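Local coordinates for putative aminotransferase (Actinomadura melliaura, PDB 4ZWV), which probably acts as a pyridoxal 5'-phosphate-dependent sugar aminotransferase of the DegT/DnrJ/EryC1 family, with a putative role in making the aminopentose of indolocarbazole AT2433, at residues A[83-89]-A[321-327]; A[100-105]-A[337-343]. Residue numbers count along the deposited sequence, not the author numbering.

How the contacts relate
Both contacts join the seven-stranded mixed sheet and its connections to the loop and helix that follow helix 303-312, and their centres lie 14 Å apart. Contact 1 is the more central, its centre 13 Å from that of the chain against 19 Å for contact 2, and it borders the second subunit, which does not touch the segments of contact 2. Bonds in contact 1 run mainly between side chains, through Asn-324 and a His-carboxylate pair; contact 2 rests on a carboxylate accepting from main-chain NH groups at a helix start, with apolar packing around it and Pro-338 and Ser-342 exposed at its margin. They meet directly: Arg-323 NH1 forms a 2.8 Å salt bridge with Asp-341 OD1.

Contact 1 of 2, residues A[83-89]-A[321-327]; sequences TFEATNW and SRRNDEH
Residues 83-84 are extended and lead into the first turn of helix 85-93; facing them, 321-323 is extended and turns into a short 3-10 segment, 324-326. In register, the CA atoms of Phe-84 and Ser-321 lie 5.7 Å apart, those of Glu-85 and Asn-324 6.2 Å. Asn-324 (chi1 m) is the hub. Asn-324 OD1 accepts from Asn-88 ND2 at 2.8 Å (166°), while Asn-324 ND2 gives a weak bond to Thr-83 O at 3.0 Å (133°) and also donates to Arg-322 O at 2.9 Å (136°) within its own loop. Asn-88 OD1 bonds Ser-79 OG, and Asn-88 ND2 also donates to Thr-80 O. Glu-85, folded by an m,p rotamer, accepts at OE2 from His-327 NE2 at 2.8 Å (159°), a His-carboxylate hydrogen bond; Tyr-230 of the second subunit bonds to the same oxygen. Glu-85 OE1 takes a 2.9 Å bond from a water that lies 2.6 Å from Ser-321 OG. Trp-89 CZ2 packs 3.6 Å from His-327 CD2, the rings oblique at 62°, while Trp-89 NE1 donates to Tyr-217 O of the second subunit. This is a buried dimer-interface site beside the cofactor pocket: the Phe-84 side chain lies about 5 Å from those of the pyridoxal phosphate-binding Thr-58 and His-164. Around it, Thr-83 and Thr-87 pack on strand 123-129, Asn-88 and Asn-324 on strand 97-100, and Arg-322 and Arg-323 on helix 338-344.

Contact 2 of 2, residues A[100-105]-A[337-343]; sequences WVDVDP and LPGLDSV
In this fold type I pyridoxal-phosphate protein, the loop 100-105, leaving edge strand 97-100 of the large domain's seven-stranded mixed sheet, runs past the start of helix 338-344: structural packing away from the cofactor site. Leu-337 holds the N-cap position; its CA is 5.2 Å from that of Asp-102, and those of Val-103 and Leu-340 are 5.1 Å apart. Gly-339 forms the hollow: an ideal CB there would sit 2.5 Å from Val-103 O, a clash, so the bare CA lets that carbonyl approach to 3.7 Å. Leu-337 (m,t) puts CD1 4.0 Å from Trp-100 CB and CD2 4.0 Å from Val-101 C. Val-103 CG2 meets Leu-340 CD1 at 4.1 Å. Pro-105 wedges against the following turn, CB 3.6 Å from Val-343 CG1 and CG 3.7 Å from Ser-342 OG. Asp-102, chi1 -151°, reaches the first helical turn, where OD2 accepts from Gly-339 N at 2.8 Å (152°) and OD1 from Leu-340 N at 2.8 Å (151°), OD1 also taking Val-103 N at 2.7 Å.

Contact 1 of 2, residues A[83-89]-A[321-327]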
# COMPACT_ATOMS: atom_id res chain seq x y z
N THR A 83 20.15 -5.47 -1.32
CA THR A 83 19.03 -5.29 -0.42
C THR A 83 17.80 -5.90 -1.07
O THR A 83 17.87 -6.39 -2.21
CB THR A 83 18.78 -3.80 -0.09
OG1 THR A 83 17.69 -3.68 0.84
CG2 THR A 83 18.47 -3.01 -1.35
N PHE A 84 16.69 -5.88 -0.35
CA PHE A 84 15.43 -6.34 -0.92
C PHE A 84 14.96 -5.27 -1.91
O PHE A 84 15.22 -4.08 -1.71
CB PHE A 84 14.38 -6.59 0.17
CG PHE A 84 13.06 -7.08 -0.37
CD1 PHE A 84 12.99 -8.27 -1.07
CD2 PHE A 84 11.90 -6.35 -0.16
CE1 PHE A 84 11.79 -8.74 -1.57
CE2 PHE A 84 10.69 -6.81 -0.66
CZ PHE A 84 10.64 -8.01 -1.37
N GLU A 85 14.28 -5.70 -2.96
CA GLU A 85 13.94 -4.80 -4.06
C GLU A 85 13.13 -3.57 -3.62
O GLU A 85 13.25 -2.51 -4.23
CB GLU A 85 13.17 -5.55 -5.15
CG GLU A 85 14.05 -6.39 -6.09
CD GLU A 85 14.44 -7.75 -5.52
OE1 GLU A 85 14.11 -8.06 -4.36
OE2 GLU A 85 15.08 -8.52 -6.27
N ALA A 86 12.33 -3.72 -2.58
CA ALA A 86 11.52 -2.60 -2.08
C ALA A 86 12.33 -1.34 -1.83
O ALA A 86 11.86 -0.24 -2.13
CB ALA A 86 10.81 -3.00 -0.80
N THR A 87 13.53 -1.49 -1.28
CA THR A 87 14.38 -0.35 -0.96
C THR A 87 14.59 0.53 -2.18
O THR A 87 14.46 1.75 -2.14
CB THR A 87 15.76 -0.81 -0.46
OG1 THR A 87 15.59 -1.73 0.63
CG2 THR A 87 16.59 0.38 -0.01
N ASN A 88 14.89 -0.13 -3.28
CA ASN A 88 15.25 0.59 -4.49
C ASN A 88 14.07 0.90 -5.38
O ASN A 88 14.06 1.92 -6.06
CB ASN A 88 16.31 -0.22 -5.23
CG ASN A 88 17.61 -0.20 -4.48
OD1 ASN A 88 18.06 0.87 -4.10
ND2 ASN A 88 18.18 -1.38 -4.16
N TRP A 89 13.05 0.04 -5.38
CA TRP A 89 11.90 0.37 -6.21
C TRP A 89 11.13 1.57 -5.64
O TRP A 89 10.51 2.31 -6.41
CB TRP A 89 10.98 -0.83 -6.37
CG TRP A 89 11.53 -2.03 -7.16
CD1 TRP A 89 10.86 -3.20 -7.37
CD2 TRP A 89 12.82 -2.20 -7.82
NE1 TRP A 89 11.62 -4.08 -8.11
CE2 TRP A 89 12.83 -3.49 -8.39
CE3 TRP A 89 13.97 -1.39 -7.98
CZ2 TRP A 89 13.92 -4.00 -9.11
CZ3 TRP A 89 15.06 -1.90 -8.69
CH2 TRP A 89 15.03 -3.19 -9.25
N SER A 321 17.77 -11.86 -1.67
CA SER A 321 17.35 -11.31 -2.95
C SER A 321 18.48 -11.39 -3.97
O SER A 321 19.64 -11.55 -3.60
CB SER A 321 16.92 -9.84 -2.80
OG SER A 321 15.65 -9.73 -2.19
N ARG A 322 18.13 -11.26 -5.24
CA ARG A 322 19.13 -11.03 -6.28
C ARG A 322 19.66 -9.60 -6.12
O ARG A 322 18.89 -8.69 -5.80
CB ARG A 322 18.52 -11.22 -7.67
CG ARG A 322 19.50 -11.05 -8.81
CD ARG A 322 18.83 -11.19 -10.17
NE ARG A 322 19.82 -11.18 -11.24
CZ ARG A 322 19.56 -11.47 -12.51
NH1 ARG A 322 18.34 -11.82 -12.88
NH2 ARG A 322 20.54 -11.42 -13.41
N ARG A 323 20.96 -9.38 -6.33
CA ARG A 323 21.47 -8.01 -6.31
C ARG A 323 20.66 -7.16 -7.30
O ARG A 323 20.48 -7.54 -8.46
CB ARG A 323 22.98 -7.97 -6.64
CG ARG A 323 23.38 -8.61 -7.96
CD ARG A 323 24.91 -8.62 -8.14
NE ARG A 323 25.44 -7.29 -8.43
CZ ARG A 323 26.73 -7.04 -8.59
NH1 ARG A 323 27.62 -8.03 -8.47
NH2 ARG A 323 27.15 -5.81 -8.85
N ASN A 324 20.13 -6.02 -6.83
CA ASN A 324 19.06 -5.33 -7.56
C ASN A 324 19.56 -4.69 -8.86
O ASN A 324 18.77 -4.44 -9.78
CB ASN A 324 18.41 -4.23 -6.72
CG ASN A 324 17.71 -4.74 -5.46
OD1 ASN A 324 17.17 -3.94 -4.71
ND2 ASN A 324 17.73 -6.05 -5.20
N ASP A 325 20.86 -4.42 -8.92
CA ASP A 325 21.44 -3.75 -10.09
C ASP A 325 21.50 -4.66 -11.31
O ASP A 325 21.75 -4.19 -12.42
CB ASP A 325 22.85 -3.20 -9.76
CG ASP A 325 23.85 -4.27 -9.34
OD1 ASP A 325 23.46 -5.27 -8.69
OD2 ASP A 325 25.06 -4.11 -9.65
N GLU A 326 21.23 -5.96 -11.13
CA GLU A 326 21.20 -6.90 -12.25
C GLU A 326 19.83 -6.99 -12.95
O GLU A 326 19.72 -7.60 -14.02
CB GLU A 326 21.63 -8.29 -11.79
CG GLU A 326 23.14 -8.43 -11.59
CD GLU A 326 23.58 -9.84 -11.26
OE1 GLU A 326 22.72 -10.73 -11.10
OE2 GLU A 326 24.81 -10.07 -11.16
N HIS A 327 18.79 -6.42 -12.35
CA HIS A 327 17.46 -6.49 -12.96
C HIS A 327 17.37 -5.67 -14.23
O HIS A 327 17.92 -4.56 -14.31
CB HIS A 327 16.41 -6.03 -11.96
CG HIS A 327 16.19 -6.99 -10.83
ND1 HIS A 327 15.94 -8.32 -11.03
CD2 HIS A 327 16.20 -6.80 -9.49
CE1 HIS A 327 15.78 -8.92 -9.86
NE2 HIS A 327 15.93 -8.02 -8.91
O HOH W 1 20.24 -8.39 -2.78
O HOH W 2 13.66 -10.79 -3.41

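Contact 2 of 2, residues A[100-105]-A[337-343]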
# COMPACT_ATOMS: atom_id res chain seq x y z
N TRP A 100 24.10 3.68 -7.70
CA TRP A 100 24.50 2.54 -6.88
C TRP A 100 25.77 2.83 -6.09
O TRP A 100 26.73 3.39 -6.63
CB TRP A 100 24.74 1.29 -7.72
CG TRP A 100 23.55 0.77 -8.46
CD1 TRP A 100 23.45 0.58 -9.81
CD2 TRP A 100 22.30 0.34 -7.90
NE1 TRP A 100 22.21 0.09 -10.13
CE2 TRP A 100 21.49 -0.09 -8.98
CE3 TRP A 100 21.78 0.28 -6.60
CZ2 TRP A 100 20.19 -0.57 -8.79
CZ3 TRP A 100 20.49 -0.20 -6.41
CH2 TRP A 100 19.71 -0.62 -7.50
N VAL A 101 25.76 2.41 -4.83
CA VAL A 101 26.93 2.45 -3.97
C VAL A 101 27.39 1.02 -3.72
O VAL A 101 26.56 0.11 -3.56
CB VAL A 101 26.62 3.16 -2.63
CG1 VAL A 101 27.89 3.30 -1.77
CG2 VAL A 101 26.03 4.54 -2.91
N ASP A 102 28.70 0.83 -3.69
CA ASP A 102 29.29 -0.49 -3.52
C ASP A 102 29.06 -1.01 -2.11
O ASP A 102 28.58 -0.29 -1.22
CB ASP A 102 30.79 -0.42 -3.83
CG ASP A 102 31.35 -1.73 -4.37
OD1 ASP A 102 30.68 -2.78 -4.28
OD2 ASP A 102 32.47 -1.68 -4.90
N VAL A 103 29.42 -2.27 -1.93
CA VAL A 103 29.28 -2.99 -0.68
C VAL A 103 30.65 -3.27 -0.06
O VAL A 103 31.59 -3.62 -0.77
CB VAL A 103 28.52 -4.32 -0.92
CG1 VAL A 103 28.51 -5.17 0.32
CG2 VAL A 103 27.10 -4.04 -1.40
N ASP A 104 30.76 -3.09 1.25
CA ASP A 104 31.96 -3.48 1.99
C ASP A 104 31.99 -5.00 2.12
O ASP A 104 31.11 -5.57 2.77
CB ASP A 104 31.97 -2.80 3.36
CG ASP A 104 33.21 -3.14 4.18
OD1 ASP A 104 34.07 -3.91 3.71
OD2 ASP A 104 33.32 -2.64 5.32
N PRO A 105 32.98 -5.67 1.51
CA PRO A 105 33.04 -7.13 1.58
C PRO A 105 33.11 -7.68 3.00
O PRO A 105 32.70 -8.82 3.24
CB PRO A 105 34.32 -7.48 0.82
CG PRO A 105 34.57 -6.30 -0.06
CD PRO A 105 34.07 -5.11 0.69
N LEU A 337 30.83 -2.26 -9.52
CA LEU A 337 30.84 -2.41 -8.07
C LEU A 337 31.75 -3.58 -7.69
O LEU A 337 31.28 -4.67 -7.40
CB LEU A 337 29.42 -2.65 -7.54
CG LEU A 337 28.40 -1.57 -7.90
CD1 LEU A 337 26.99 -2.00 -7.47
CD2 LEU A 337 28.76 -0.25 -7.25
N PRO A 338 33.07 -3.34 -7.71
CA PRO A 338 34.04 -4.43 -7.53
C PRO A 338 33.97 -5.05 -6.13
O PRO A 338 34.26 -6.24 -5.99
CB PRO A 338 35.38 -3.74 -7.77
CG PRO A 338 35.13 -2.30 -7.50
CD PRO A 338 33.72 -2.04 -7.93
N GLY A 339 33.59 -4.27 -5.12
CA GLY A 339 33.45 -4.82 -3.77
C GLY A 339 32.36 -5.88 -3.74
O GLY A 339 32.58 -7.00 -3.29
N LEU A 340 31.19 -5.53 -4.24
CA LEU A 340 30.09 -6.49 -4.31
C LEU A 340 30.46 -7.67 -5.21
O LEU A 340 30.17 -8.82 -4.87
CB LEU A 340 28.82 -5.81 -4.81
CG LEU A 340 27.57 -6.69 -4.94
CD1 LEU A 340 27.35 -7.47 -3.64
CD2 LEU A 340 26.35 -5.83 -5.28
N ASP A 341 31.09 -7.40 -6.35
CA ASP A 341 31.53 -8.46 -7.25
C ASP A 341 32.41 -9.49 -6.53
O ASP A 341 32.34 -10.68 -6.80
CB ASP A 341 32.30 -7.91 -8.46
CG ASP A 341 31.43 -7.10 -9.41
OD1 ASP A 341 30.19 -7.23 -9.38
OD2 ASP A 341 32.01 -6.34 -10.21
N SER A 342 33.23 -9.02 -5.59
CA SER A 342 34.20 -9.90 -4.94
C SER A 342 33.56 -10.85 -3.93
O SER A 342 34.21 -11.80 -3.49
CB SER A 342 35.31 -9.09 -4.25
OG SER A 342 34.85 -8.51 -3.04
N VAL A 343 32.31 -10.59 -3.55
CA VAL A 343 31.63 -11.46 -2.59
C VAL A 343 30.31 -12.06 -3.08
O VAL A 343 29.78 -12.99 -2.46
CB VAL A 343 31.34 -10.70 -1.27
CG1 VAL A 343 32.64 -10.38 -0.55
CG2 VAL A 343 30.52 -9.44 -1.53